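PDB 4C24: L-fuculose phosphate aldolase, which belongs to the class II aldolase and adducin family and binds a zinc ion through histidine side chains in an assembly of four chains. Local coordinates for residues L33-R38 / I93-H98; K40-I45 / I60-I65; L84-T89 / V143-A148; A122-D127 / F173-E178. All coordinates share one frame; numbering follows the deposited sequence. Where two conformers were deposited one is given.

Contact 1: residues L33-R38 / I93-H98; sequences LSVFDR and IDAIIH. With ZN (zinc ion), chain B.
Arg-38 NH2 donates to Ile-93 O at 2.8 Å, and beside it NE makes a nearly straight salt bridge to Asp-94 OD1 at 2.9 Å. These bonds close one end of an antiparallel strand pairing within the mixed sheet. Both acceptors lie near the guanidinium plane, whereas the carboxylate is turned 44° from it; NE approaches OD1 on the syn side, tilted 26° out of the carboxylate plane. Arginine suits the site because its planar head serves several acceptors at once, NH1 going to Tyr-87 O. Phe-36 CD2 stands above one guanidinium face, toward the rim, and a bend at chi2 (-81°) turns CD toward the Phe-36 ring edge. A classic bulge sets Asp-94 and Ala-95 opposite the single residue Ala-166, while Asp-94 O still accepts Phe-36 N at 2.9 Å. Ser-34 and Ile-96 exchange two backbone bonds; the small Ser-34 OG is held by Tyr-87 OH and His-83. On the other face Leu-33 CD2 lies alongside Ile-97 CG1 at 3.9 Å and, in the conformer given, Val-35 CG1 meets Ala-95 CB, apolar groups suited to the covering helices 7-22 and 169-192. Near the end of strand 95-99, His-98 NE2 binds zinc at 2.0 Å, with His-100 and His-160.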
loop_
_atom_site.group_PDB
_atom_site.type_symbol
_atom_site.label_atom_id
_atom_site.label_comp_id
_atom_site.label_asym_id
_atom_site.label_seq_id
_atom_site.Cartn_x
_atom_site.Cartn_y
_atom_site.Cartn_z
ATOM N N LEU A 33 -3.403 -5.447 -23.320
ATOM C CA LEU A 33 -4.439 -4.514 -23.706
ATOM C C LEU A 33 -4.658 -4.651 -25.194
ATOM O O LEU A 33 -3.718 -4.934 -25.959
ATOM C CB LEU A 33 -4.039 -3.050 -23.439
ATOM C CG LEU A 33 -3.645 -2.672 -22.018
ATOM C CD1 LEU A 33 -2.201 -3.071 -21.692
ATOM C CD2 LEU A 33 -3.875 -1.201 -21.745
ATOM N N SER A 34 -5.886 -4.382 -25.599
ATOM C CA SER A 34 -6.215 -4.366 -27.004
ATOM C C SER A 34 -7.311 -3.365 -27.302
ATOM O O SER A 34 -8.059 -2.924 -26.412
ATOM C CB SER A 34 -6.657 -5.758 -27.444
ATOM O OG SER A 34 -7.953 -6.032 -26.968
ATOM N N VAL A 35 -7.357 -2.984 -28.583
ATOM C CA VAL A 35 -8.470 -2.224 -29.118
ATOM C C VAL A 35 -8.901 -2.868 -30.420
ATOM O O VAL A 35 -8.089 -3.448 -31.145
ATOM C CB VAL A 35 -8.136 -0.731 -29.402
ATOM C CG1 VAL A 35 -8.159 0.090 -28.119
ATOM C CG2 VAL A 35 -6.822 -0.593 -30.170
ATOM N N PHE A 36 -10.191 -2.754 -30.709
ATOM C CA PHE A 36 -10.756 -3.253 -31.953
ATOM C C PHE A 36 -11.340 -2.098 -32.752
ATOM O O PHE A 36 -12.151 -1.326 -32.248
ATOM C CB PHE A 36 -11.845 -4.295 -31.658
ATOM C CG PHE A 36 -12.243 -5.104 -32.862
ATOM C CD1 PHE A 36 -11.367 -6.045 -33.397
ATOM C CD2 PHE A 36 -13.483 -4.921 -33.464
ATOM C CE1 PHE A 36 -11.722 -6.794 -34.513
ATOM C CE2 PHE A 36 -13.844 -5.676 -34.577
ATOM C CZ PHE A 36 -12.958 -6.597 -35.102
ATOM N N ASP A 37 -10.905 -1.986 -34.007
ATOM C CA ASP A 37 -11.425 -0.978 -34.919
ATOM C C ASP A 37 -12.547 -1.667 -35.687
ATOM O O ASP A 37 -12.280 -2.594 -36.467
ATOM C CB ASP A 37 -10.276 -0.540 -35.837
ATOM C CG ASP A 37 -10.667 0.543 -36.821
ATOM O OD1 ASP A 37 -11.816 0.577 -37.306
ATOM O OD2 ASP A 37 -9.775 1.375 -37.123
ATOM N N ARG A 38 -13.794 -1.249 -35.457
ATOM C CA ARG A 38 -14.967 -1.897 -36.088
ATOM C C ARG A 38 -15.105 -1.663 -37.588
ATOM O O ARG A 38 -15.642 -2.509 -38.302
ATOM C CB ARG A 38 -16.273 -1.476 -35.409
ATOM C CG ARG A 38 -16.400 -1.944 -33.977
ATOM C CD ARG A 38 -16.864 -3.379 -33.916
ATOM N NE ARG A 38 -16.767 -3.845 -32.548
ATOM C CZ ARG A 38 -16.928 -5.100 -32.160
ATOM N NH1 ARG A 38 -17.217 -6.046 -33.047
ATOM N NH2 ARG A 38 -16.798 -5.398 -30.872
ATOM N N ILE A 93 -18.163 -3.862 -27.134
ATOM C CA ILE A 93 -16.838 -3.822 -26.527
ATOM C C ILE A 93 -15.841 -3.500 -27.622
ATOM O O ILE A 93 -15.727 -4.258 -28.565
ATOM C CB ILE A 93 -16.478 -5.199 -25.911
ATOM C CG1 ILE A 93 -17.408 -5.539 -24.746
ATOM C CG2 ILE A 93 -15.022 -5.242 -25.480
ATOM C CD1 ILE A 93 -17.429 -4.492 -23.656
ATOM N N ASP A 94 -15.129 -2.383 -27.502
ATOM C CA ASP A 94 -14.102 -2.027 -28.496
ATOM C C ASP A 94 -12.693 -1.914 -27.903
ATOM O O ASP A 94 -11.724 -1.585 -28.609
ATOM C CB ASP A 94 -14.457 -0.730 -29.244
ATOM C CG ASP A 94 -15.655 -0.877 -30.182
ATOM O OD1 ASP A 94 -16.084 -2.011 -30.469
ATOM O OD2 ASP A 94 -16.169 0.156 -30.663
ATOM N N ALA A 95 -12.563 -2.141 -26.601
ATOM C CA ALA A 95 -11.262 -2.109 -25.965
ATOM C C ALA A 95 -11.302 -3.040 -24.778
ATOM O O ALA A 95 -12.326 -3.096 -24.093
ATOM C CB ALA A 95 -10.910 -0.704 -25.517
ATOM N N ILE A 96 -10.195 -3.732 -24.534
ATOM C CA ILE A 96 -10.132 -4.751 -23.483
ATOM C C ILE A 96 -8.824 -4.637 -22.740
ATOM O O ILE A 96 -7.737 -4.447 -23.352
ATOM C CB ILE A 96 -10.247 -6.158 -24.093
ATOM C CG1 ILE A 96 -11.628 -6.310 -24.703
ATOM C CG2 ILE A 96 -10.025 -7.259 -23.042
ATOM C CD1 ILE A 96 -11.848 -7.574 -25.516
ATOM N N ILE A 97 -8.891 -4.781 -21.418
ATOM C CA ILE A 97 -7.704 -4.845 -20.615
ATOM C C ILE A 97 -7.742 -6.101 -19.796
ATOM O O ILE A 97 -8.796 -6.405 -19.182
ATOM C CB ILE A 97 -7.581 -3.624 -19.681
ATOM C CG1 ILE A 97 -7.456 -2.326 -20.525
ATOM C CG2 ILE A 97 -6.403 -3.806 -18.729
ATOM C CD1 ILE A 97 -7.421 -1.060 -19.692
ATOM N N HIS A 98 -6.637 -6.839 -19.814
ATOM C CA HIS A 98 -6.442 -7.984 -18.906
ATOM C C HIS A 98 -5.312 -7.647 -17.951
ATOM O O HIS A 98 -4.231 -7.148 -18.353
ATOM C CB HIS A 98 -6.148 -9.244 -19.701
ATOM C CG HIS A 98 -5.560 -10.366 -18.890
ATOM N ND1 HIS A 98 -6.264 -11.006 -17.891
ATOM C CD2 HIS A 98 -4.341 -10.959 -18.930
ATOM C CE1 HIS A 98 -5.499 -11.938 -17.350
ATOM N NE2 HIS A 98 -4.331 -11.951 -17.973
HETATM ZN ZN ZN B . -2.809 -13.132 -17.494
HETATM O O HOH W 1 -1.804 -14.103 -19.046
#

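Contact 2: residues K40-I45 / I60-I65; sequences KQLMAI and IVVMDI
Met-43 and Met-63 run alongside each other in the same direction from a hydrogen-bonded pair of an antiparallel meander. In the modelled conformer of Met-63, one of two, its SD is 3.6 Å from Met-43 CE. Met-43 is straight through chi2 and turns only at chi3 (74°), which brings its CE over to that sulfur. Ile-45 comes across Met-63 at a slant, CG2 to CE 4.1 Å. Met-43 packs on His-83 and Tyr-87 and Met-63 on Trp-80, flexible apolar chains suiting a buried interface between sheet and helix 80-89. The other face carries Leu-42, Ala-44 and Val-62. Leu-42 CB touches Val-62 CG1 at 4.0 Å, and Ile-60 CG2 reaches Ala-44 CB from the loop before the strand; Val-70 adds to this layer from the next strand. Between the backbones Met-43 and Met-63 exchange two bonds, and Ile-45 and Val-61 another two. At the far end a G1 beta bulge sets Gln-41 and Leu-42 against the single residue Asp-37, and Gln-41 NE2 bonds to Arg-38 O. Beyond the strands the two segments diverge, and a water joins them, donating to Gln-41 O at 2.7 Å and accepting from Ile-65 N at 2.9 Å.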
loop_
_atom_site.group_PDB
_atom_site.type_symbol
_atom_site.label_atom_id
_atom_site.label_comp_id
_atom_site.label_asym_id
_atom_site.label_seq_id
_atom_site.Cartn_x
_atom_site.Cartn_y
_atom_site.Cartn_z
ATOM N N LYS A 40 -12.549 -1.148 -39.698
ATOM C CA LYS A 40 -11.478 -1.930 -40.321
ATOM C C LYS A 40 -11.517 -3.414 -39.971
ATOM O O LYS A 40 -10.950 -4.232 -40.687
ATOM C CB LYS A 40 -10.112 -1.356 -39.958
ATOM C CG LYS A 40 -9.911 0.092 -40.371
ATOM C CD LYS A 40 -8.485 0.549 -40.127
ATOM C CE LYS A 40 -8.346 2.048 -40.352
ATOM N NZ LYS A 40 -8.797 2.795 -39.147
ATOM N N GLN A 41 -12.209 -3.748 -38.881
ATOM C CA GLN A 41 -12.249 -5.109 -38.345
ATOM C C GLN A 41 -10.841 -5.632 -38.029
ATOM O O GLN A 41 -10.475 -6.750 -38.387
ATOM C CB GLN A 41 -13.001 -6.045 -39.299
ATOM C CG GLN A 41 -14.457 -5.648 -39.490
ATOM C CD GLN A 41 -15.323 -6.080 -38.323
ATOM O OE1 GLN A 41 -15.402 -7.271 -38.006
ATOM N NE2 GLN A 41 -15.984 -5.124 -37.684
ATOM N N LEU A 42 -10.064 -4.807 -37.336
ATOM C CA LEU A 42 -8.702 -5.141 -36.951
ATOM C C LEU A 42 -8.577 -4.976 -35.458
ATOM O O LEU A 42 -9.079 -3.979 -34.900
ATOM C CB LEU A 42 -7.700 -4.192 -37.617
ATOM C CG LEU A 42 -7.579 -4.355 -39.130
ATOM C CD1 LEU A 42 -6.634 -3.277 -39.657
ATOM C CD2 LEU A 42 -7.093 -5.750 -39.475
ATOM N N MET A 43 -7.892 -5.931 -34.816
ATOM C CA MET A 43 -7.491 -5.769 -33.431
ATOM C C MET A 43 -6.024 -5.343 -33.324
ATOM O O MET A 43 -5.166 -5.958 -33.936
ATOM C CB MET A 43 -7.739 -7.087 -32.657
ATOM C CG MET A 43 -7.322 -6.993 -31.205
ATOM S SD MET A 43 -7.621 -8.520 -30.275
ATOM C CE MET A 43 -6.329 -9.578 -30.890
ATOM N N ALA A 44 -5.748 -4.318 -32.515
ATOM C CA ALA A 44 -4.389 -3.996 -32.151
ATOM C C ALA A 44 -4.174 -4.448 -30.713
ATOM O O ALA A 44 -4.989 -4.145 -29.846
ATOM C CB ALA A 44 -4.148 -2.499 -32.285
ATOM N N ILE A 45 -3.084 -5.151 -30.469
ATOM C CA ILE A 45 -2.859 -5.741 -29.150
ATOM C C ILE A 45 -1.403 -5.594 -28.725
ATOM O O ILE A 45 -0.505 -5.520 -29.557
ATOM C CB ILE A 45 -3.338 -7.214 -29.153
ATOM C CG1 ILE A 45 -3.351 -7.747 -27.722
ATOM C CG2 ILE A 45 -2.491 -8.079 -30.079
ATOM C CD1 ILE A 45 -4.188 -9.008 -27.534
ATOM N N ILE A 60 3.574 -3.237 -31.140
ATOM C CA ILE A 60 2.107 -3.507 -31.178
ATOM C C ILE A 60 1.818 -4.405 -32.362
ATOM O O ILE A 60 2.365 -4.248 -33.455
ATOM C CB ILE A 60 1.219 -2.225 -31.206
ATOM C CG1 ILE A 60 1.506 -1.344 -29.980
ATOM C CG2 ILE A 60 -0.289 -2.554 -31.343
ATOM C CD1 ILE A 60 1.164 -1.991 -28.648
ATOM N N VAL A 61 0.978 -5.403 -32.119
ATOM C CA VAL A 61 0.636 -6.362 -33.136
ATOM C C VAL A 61 -0.782 -6.101 -33.592
ATOM O O VAL A 61 -1.679 -5.845 -32.770
ATOM C CB VAL A 61 0.769 -7.825 -32.635
ATOM C CG1 VAL A 61 0.341 -8.788 -33.722
ATOM C CG2 VAL A 61 2.196 -8.143 -32.195
ATOM N N VAL A 62 -0.988 -6.141 -34.905
ATOM C CA VAL A 62 -2.315 -5.880 -35.454
ATOM C C VAL A 62 -2.761 -7.152 -36.147
ATOM O O VAL A 62 -2.010 -7.774 -36.892
ATOM C CB VAL A 62 -2.308 -4.694 -36.447
ATOM C CG1 VAL A 62 -3.713 -4.417 -36.970
ATOM C CG2 VAL A 62 -1.757 -3.474 -35.731
ATOM N N MET A 63 -3.992 -7.562 -35.860
ATOM C CA MET A 63 -4.532 -8.807 -36.331
ATOM C C MET A 63 -5.882 -8.601 -36.976
ATOM O O MET A 63 -6.620 -7.728 -36.564
ATOM C CB MET A 63 -4.805 -9.636 -35.093
ATOM C CG MET A 63 -4.282 -11.031 -35.122
ATOM S SD MET A 63 -4.682 -11.561 -33.451
ATOM C CE MET A 63 -3.111 -11.237 -32.659
ATOM N N ASP A 64 -6.232 -9.439 -37.943
ATOM C CA ASP A 64 -7.586 -9.437 -38.481
ATOM C C ASP A 64 -8.531 -10.282 -37.588
ATOM O O ASP A 64 -8.100 -10.858 -36.599
ATOM C CB ASP A 64 -7.601 -9.846 -39.963
ATOM C CG ASP A 64 -7.458 -11.345 -40.193
ATOM O OD1 ASP A 64 -7.456 -12.151 -39.219
ATOM O OD2 ASP A 64 -7.365 -11.749 -41.378
ATOM N N ILE A 65 -9.802 -10.315 -37.956
ATOM C CA ILE A 65 -10.834 -10.893 -37.069
ATOM C C ILE A 65 -10.631 -12.389 -36.873
ATOM O O ILE A 65 -11.154 -12.944 -35.898
ATOM C CB ILE A 65 -12.268 -10.599 -37.558
ATOM C CG1 ILE A 65 -13.290 -10.864 -36.445
ATOM C CG2 ILE A 65 -12.616 -11.432 -38.792
ATOM C CD1 ILE A 65 -13.154 -9.938 -35.276
HETATM O O HOH W 2 -10.759 -8.716 -40.164
#

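Contact 3: residues L84-T89 / V143-A148; sequences LIQYQT and VNAAKA
Ile-85 and Ala-146 bring together two helices of this alpha/beta fold, 80-89 and 139-149, whose short-segment axes lie 9.5 Å apart and cross at -44°. Helix 80-89 packs against the sheet, with Gln-86 and Tyr-87 on Ile-96, and helix 139-149 flanks it. The apolar contacts come first. Ile-85 sends CG1 anti to its backbone N (chi1 -160°), and CD1 reaches Val-143 CG2 at 3.9 Å, while its other branch, CG2, rests on Ala-146 CB at 4.1 Å. A branched isoleucine can thus touch two residues one helical turn apart, and the short alanine lets the backbones draw near, with Gln-86 CA only 5.9 Å from Ala-146 CA. Ile-85 also touches Ala-142. Close polar packing forms the second group: a bend at chi2 (-80°) swings CD of Gln-86 toward the partner helix, and NE2 packs 3.3 Å from Ala-146 CA without a direct hydrogen bond between the helices; the nearby Ala-146 N is itself a donor. Within the first helix, Thr-89 OG1 donates to Ile-85 O, so a hydroxyl near the helix end is served by its own turn. The third kind is water-mediated, and glutamine is long enough to take part: one water donates to Gln-86 OE1 and to Ala-146 O, each at 2.8 Å.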
loop_
_atom_site.group_PDB
_atom_site.type_symbol
_atom_site.label_atom_id
_atom_site.label_comp_id
_atom_site.label_asym_id
_atom_site.label_seq_id
_atom_site.Cartn_x
_atom_site.Cartn_y
_atom_site.Cartn_z
ATOM N N LEU A 84 -9.639 -11.407 -28.750
ATOM C CA LEU A 84 -10.280 -11.484 -30.049
ATOM C C LEU A 84 -11.689 -12.096 -30.009
ATOM O O LEU A 84 -12.606 -11.593 -30.655
ATOM C CB LEU A 84 -9.389 -12.232 -31.023
ATOM C CG LEU A 84 -9.807 -12.180 -32.491
ATOM C CD1 LEU A 84 -9.839 -10.741 -33.037
ATOM C CD2 LEU A 84 -8.922 -13.093 -33.332
ATOM N N ILE A 85 -11.867 -13.165 -29.214
ATOM C CA ILE A 85 -13.178 -13.813 -29.173
ATOM C C ILE A 85 -14.258 -12.891 -28.589
ATOM O O ILE A 85 -15.435 -12.979 -28.948
ATOM C CB ILE A 85 -13.104 -15.158 -28.425
ATOM C CG1 ILE A 85 -14.297 -16.030 -28.803
ATOM C CG2 ILE A 85 -12.945 -14.972 -26.915
ATOM C CD1 ILE A 85 -14.252 -17.395 -28.141
ATOM N N GLN A 86 -13.858 -11.970 -27.705
ATOM C CA GLN A 86 -14.793 -10.978 -27.238
ATOM C C GLN A 86 -15.248 -10.106 -28.392
ATOM O O GLN A 86 -16.418 -9.862 -28.567
ATOM C CB GLN A 86 -14.207 -10.132 -26.112
ATOM C CG GLN A 86 -13.718 -10.934 -24.909
ATOM C CD GLN A 86 -14.853 -11.361 -23.975
ATOM O OE1 GLN A 86 -15.978 -10.864 -24.066
ATOM N NE2 GLN A 86 -14.525 -12.221 -23.017
ATOM N N TYR A 87 -14.290 -9.603 -29.180
ATOM C CA TYR A 87 -14.682 -8.742 -30.265
ATOM C C TYR A 87 -15.534 -9.448 -31.321
ATOM O O TYR A 87 -16.391 -8.834 -31.950
ATOM C CB TYR A 87 -13.445 -8.161 -30.918
ATOM C CG TYR A 87 -12.617 -7.305 -30.012
ATOM C CD1 TYR A 87 -13.192 -6.293 -29.263
ATOM C CD2 TYR A 87 -11.242 -7.548 -29.868
ATOM C CE1 TYR A 87 -12.416 -5.478 -28.445
ATOM C CE2 TYR A 87 -10.450 -6.752 -29.039
ATOM C CZ TYR A 87 -11.030 -5.709 -28.344
ATOM O OH TYR A 87 -10.257 -4.913 -27.525
ATOM N N GLN A 88 -15.293 -10.748 -31.501
ATOM C CA GLN A 88 -16.058 -11.588 -32.415
ATOM C C GLN A 88 -17.488 -11.792 -31.973
ATOM O O GLN A 88 -18.333 -12.058 -32.805
ATOM C CB GLN A 88 -15.424 -12.970 -32.514
ATOM C CG GLN A 88 -14.103 -13.004 -33.263
ATOM C CD GLN A 88 -13.425 -14.351 -33.186
ATOM O OE1 GLN A 88 -13.887 -15.238 -32.461
ATOM N NE2 GLN A 88 -12.338 -14.523 -33.918
ATOM N N THR A 89 -17.745 -11.701 -30.668
ATOM C CA THR A 89 -19.044 -12.138 -30.137
ATOM C C THR A 89 -19.863 -11.009 -29.511
ATOM O O THR A 89 -21.041 -11.202 -29.175
ATOM C CB THR A 89 -18.861 -13.278 -29.093
ATOM O OG1 THR A 89 -18.034 -12.828 -28.020
ATOM C CG2 THR A 89 -18.238 -14.518 -29.720
ATOM N N VAL A 143 -12.686 -19.069 -24.463
ATOM C CA VAL A 143 -14.103 -19.409 -24.468
ATOM C C VAL A 143 -14.750 -19.255 -23.069
ATOM O O VAL A 143 -15.821 -18.688 -22.944
ATOM C CB VAL A 143 -14.320 -20.830 -25.034
ATOM C CG1 VAL A 143 -15.747 -21.337 -24.774
ATOM C CG2 VAL A 143 -13.968 -20.875 -26.508
ATOM N N ASN A 144 -14.056 -19.723 -22.040
ATOM C CA ASN A 144 -14.552 -19.637 -20.660
ATOM C C ASN A 144 -14.785 -18.190 -20.246
ATOM O O ASN A 144 -15.786 -17.847 -19.648
ATOM C CB ASN A 144 -13.610 -20.335 -19.677
ATOM C CG ASN A 144 -13.568 -21.845 -19.865
ATOM O OD1 ASN A 144 -14.313 -22.430 -20.679
ATOM N ND2 ASN A 144 -12.663 -22.481 -19.133
ATOM N N ALA A 145 -13.851 -17.312 -20.640
ATOM C CA ALA A 145 -13.962 -15.901 -20.334
ATOM C C ALA A 145 -15.097 -15.222 -21.101
ATOM O O ALA A 145 -15.809 -14.406 -20.542
ATOM C CB ALA A 145 -12.632 -15.204 -20.652
ATOM N N ALA A 146 -15.240 -15.557 -22.389
ATOM C CA ALA A 146 -16.343 -15.028 -23.191
ATOM C C ALA A 146 -17.673 -15.362 -22.536
ATOM O O ALA A 146 -18.491 -14.502 -22.323
ATOM C CB ALA A 146 -16.292 -15.559 -24.616
ATOM N N LYS A 147 -17.844 -16.627 -22.188
ATOM C CA LYS A 147 -19.114 -17.063 -21.630
ATOM C C LYS A 147 -19.424 -16.405 -20.288
ATOM O O LYS A 147 -20.533 -15.899 -20.077
ATOM C CB LYS A 147 -19.088 -18.572 -21.497
ATOM C CG LYS A 147 -19.109 -19.272 -22.836
ATOM C CD LYS A 147 -19.069 -20.768 -22.715
ATOM C CE LYS A 147 -20.473 -21.319 -22.543
ATOM N NZ LYS A 147 -20.353 -22.789 -22.463
ATOM N N ALA A 148 -18.436 -16.372 -19.392
ATOM C CA ALA A 148 -18.648 -15.812 -18.063
ATOM C C ALA A 148 -18.702 -14.281 -18.034
ATOM O O ALA A 148 -19.081 -13.700 -17.016
ATOM C CB ALA A 148 -17.615 -16.336 -17.093
HETATM O O HOH W 3 -18.494 -11.944 -23.382
#

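Contact 4: residues A122-D127 / F173-E178; sequences AVAGKD and FNIVEE
Asn-174 and Glu-178 bring the flat groups to this contact, and Val-123 touches both residues. The Asn-174 carboxamide is met at its nitrogen, with ND2 4.2 Å from Val-123 CG1. The Glu-178 carboxylate leads away from the loop, and what meets Val-123 is the aliphatic part: CB lies 3.8 Å from Val-123 CG2, the two side chains crossing at about a right angle. Both Asn-174 and Glu-178 were modelled in two conformers, so these details describe one of them. While the aliphatic carbons of Glu-178 pack on Val-123, its OE1 makes only a weak hydrogen bond to Thr-29 OG1 of a second subunit. The small Val-123 and Ala-124 rest on Ile-175, whose CD1 is 3.8 Å from Val-123 O and whose CG2 is 4.3 Å from Ala-124 CB. Beta-branched Ile-175 also reaches Ala-164 and Ala-166 of the sheet, an apolar side chain suited to a buried place between several partners. Helix 169-192 thus packs on the sheet through Ile-175 and on this loop along a neighbouring side, in keeping with the layered alpha/beta fold of the class II aldolase and adducin family, whose central sheet is covered by helices.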
loop_
_atom_site.group_PDB
_atom_site.type_symbol
_atom_site.label_atom_id
_atom_site.label_comp_id
_atom_site.label_asym_id
_atom_site.label_seq_id
_atom_site.Cartn_x
_atom_site.Cartn_y
_atom_site.Cartn_z
ATOM N N ALA A 122 -21.564 -1.429 -10.585
ATOM C CA ALA A 122 -22.440 -1.220 -11.748
ATOM C C ALA A 122 -21.724 -0.766 -13.030
ATOM O O ALA A 122 -22.278 -0.884 -14.115
ATOM C CB ALA A 122 -23.566 -0.271 -11.412
ATOM N N VAL A 123 -20.485 -0.304 -12.911
ATOM C CA VAL A 123 -19.704 -0.094 -14.141
ATOM C C VAL A 123 -19.485 -1.395 -14.926
ATOM O O VAL A 123 -19.297 -1.374 -16.132
ATOM C CB VAL A 123 -18.357 0.611 -13.892
ATOM C CG1 VAL A 123 -18.583 1.977 -13.265
ATOM C CG2 VAL A 123 -17.402 -0.264 -13.078
ATOM N N ALA A 124 -19.511 -2.540 -14.235
ATOM C CA ALA A 124 -19.367 -3.815 -14.888
ATOM C C ALA A 124 -20.675 -4.607 -14.976
ATOM O O ALA A 124 -20.880 -5.327 -15.937
ATOM C CB ALA A 124 -18.296 -4.621 -14.188
ATOM N N GLY A 125 -21.549 -4.456 -13.985
ATOM C CA GLY A 125 -22.826 -5.192 -13.932
ATOM C C GLY A 125 -23.271 -5.341 -12.493
ATOM O O GLY A 125 -22.703 -4.728 -11.602
ATOM N N LYS A 126 -24.304 -6.142 -12.240
ATOM C CA LYS A 126 -24.743 -6.296 -10.829
ATOM C C LYS A 126 -23.755 -7.096 -9.993
ATOM O O LYS A 126 -23.752 -7.016 -8.760
ATOM C CB LYS A 126 -26.157 -6.885 -10.730
ATOM C CG LYS A 126 -26.260 -8.330 -11.176
ATOM C CD LYS A 126 -27.632 -8.918 -10.875
ATOM C CE LYS A 126 -27.602 -10.397 -11.201
ATOM N NZ LYS A 126 -28.989 -10.962 -11.068
ATOM N N ASP A 127 -22.959 -7.907 -10.677
ATOM C CA ASP A 127 -21.896 -8.684 -10.065
ATOM C C ASP A 127 -20.877 -8.998 -11.130
ATOM O O ASP A 127 -21.106 -8.723 -12.315
ATOM C CB ASP A 127 -22.433 -9.984 -9.396
ATOM C CG ASP A 127 -23.241 -10.856 -10.340
ATOM O OD1 ASP A 127 -23.038 -10.810 -11.572
ATOM O OD2 ASP A 127 -24.110 -11.626 -9.845
ATOM N N PHE A 173 -10.061 0.934 -18.672
ATOM C CA PHE A 173 -9.167 1.157 -17.552
ATOM C C PHE A 173 -9.973 1.489 -16.295
ATOM O O PHE A 173 -9.682 0.963 -15.201
ATOM C CB PHE A 173 -8.158 2.291 -17.896
ATOM C CG PHE A 173 -7.212 2.618 -16.781
ATOM C CD1 PHE A 173 -7.577 3.551 -15.811
ATOM C CD2 PHE A 173 -5.992 1.961 -16.649
ATOM C CE1 PHE A 173 -6.737 3.832 -14.745
ATOM C CE2 PHE A 173 -5.145 2.238 -15.580
ATOM C CZ PHE A 173 -5.518 3.180 -14.635
ATOM N N ASN A 174 -11.006 2.318 -16.435
ATOM C CA ASN A 174 -11.832 2.727 -15.305
ATOM C C ASN A 174 -12.538 1.531 -14.711
ATOM O O ASN A 174 -12.673 1.430 -13.503
ATOM C CB ASN A 174 -12.880 3.758 -15.709
ATOM C CG ASN A 174 -13.719 4.210 -14.528
ATOM O OD1 ASN A 174 -13.227 4.888 -13.625
ATOM N ND2 ASN A 174 -14.982 3.808 -14.515
ATOM N N ILE A 175 -12.988 0.635 -15.585
ATOM C CA ILE A 175 -13.629 -0.617 -15.100
ATOM C C ILE A 175 -12.638 -1.472 -14.314
ATOM O O ILE A 175 -12.974 -1.978 -13.238
ATOM C CB ILE A 175 -14.278 -1.422 -16.240
ATOM C CG1 ILE A 175 -15.430 -0.590 -16.832
ATOM C CG2 ILE A 175 -14.768 -2.796 -15.730
ATOM C CD1 ILE A 175 -16.039 -1.143 -18.096
ATOM N N VAL A 176 -11.417 -1.635 -14.803
ATOM C CA VAL A 176 -10.428 -2.421 -14.081
ATOM C C VAL A 176 -10.203 -1.792 -12.705
ATOM O O VAL A 176 -10.215 -2.453 -11.666
ATOM C CB VAL A 176 -9.076 -2.570 -14.832
ATOM C CG1 VAL A 176 -8.027 -3.214 -13.922
ATOM C CG2 VAL A 176 -9.240 -3.401 -16.099
ATOM N N GLU A 177 -10.002 -0.489 -12.692
ATOM C CA GLU A 177 -9.766 0.196 -11.451
ATOM C C GLU A 177 -10.908 0.037 -10.469
ATOM O O GLU A 177 -10.668 -0.225 -9.289
ATOM C CB GLU A 177 -9.533 1.674 -11.740
ATOM C CG GLU A 177 -9.047 2.493 -10.575
ATOM C CD GLU A 177 -8.678 3.879 -11.038
ATOM O OE1 GLU A 177 -9.602 4.670 -11.292
ATOM O OE2 GLU A 177 -7.471 4.141 -11.165
ATOM N N GLU A 178 -12.133 0.216 -10.952
ATOM C CA GLU A 178 -13.305 0.161 -10.096
ATOM C C GLU A 178 -13.598 -1.256 -9.633
ATOM O O GLU A 178 -13.937 -1.466 -8.464
ATOM C CB GLU A 178 -14.519 0.745 -10.800
ATOM C CG GLU A 178 -15.525 1.320 -9.831
ATOM C CD GLU A 178 -14.918 2.376 -8.918
ATOM O OE1 GLU A 178 -14.025 3.140 -9.350
ATOM O OE2 GLU A 178 -15.338 2.442 -7.756
#

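From the N terminus, strand 32-37 opens contact 1 and is followed by strand 42-45, whose pairing with 61-64 closes contact 2 entirely inside the loop of contact 1. The two share neighbouring strands of one sheet. Helix 80-89 then opens contact 3 before strand 95-99 closes contact 1, so these two cross; Tyr-87 ties the helix to both strands of contact 1. The loop 122-127 opens contact 4, helix 139-149 closes contact 3, and helix 169-192 closes contact 4, giving a second crossing. Contacts 1 and 4 follow in series yet touch where Ile-97 packs on helix 169-192. Contacts 2 and 4 lie on opposite sides of the chain's centre, their centres about 25 Å apart.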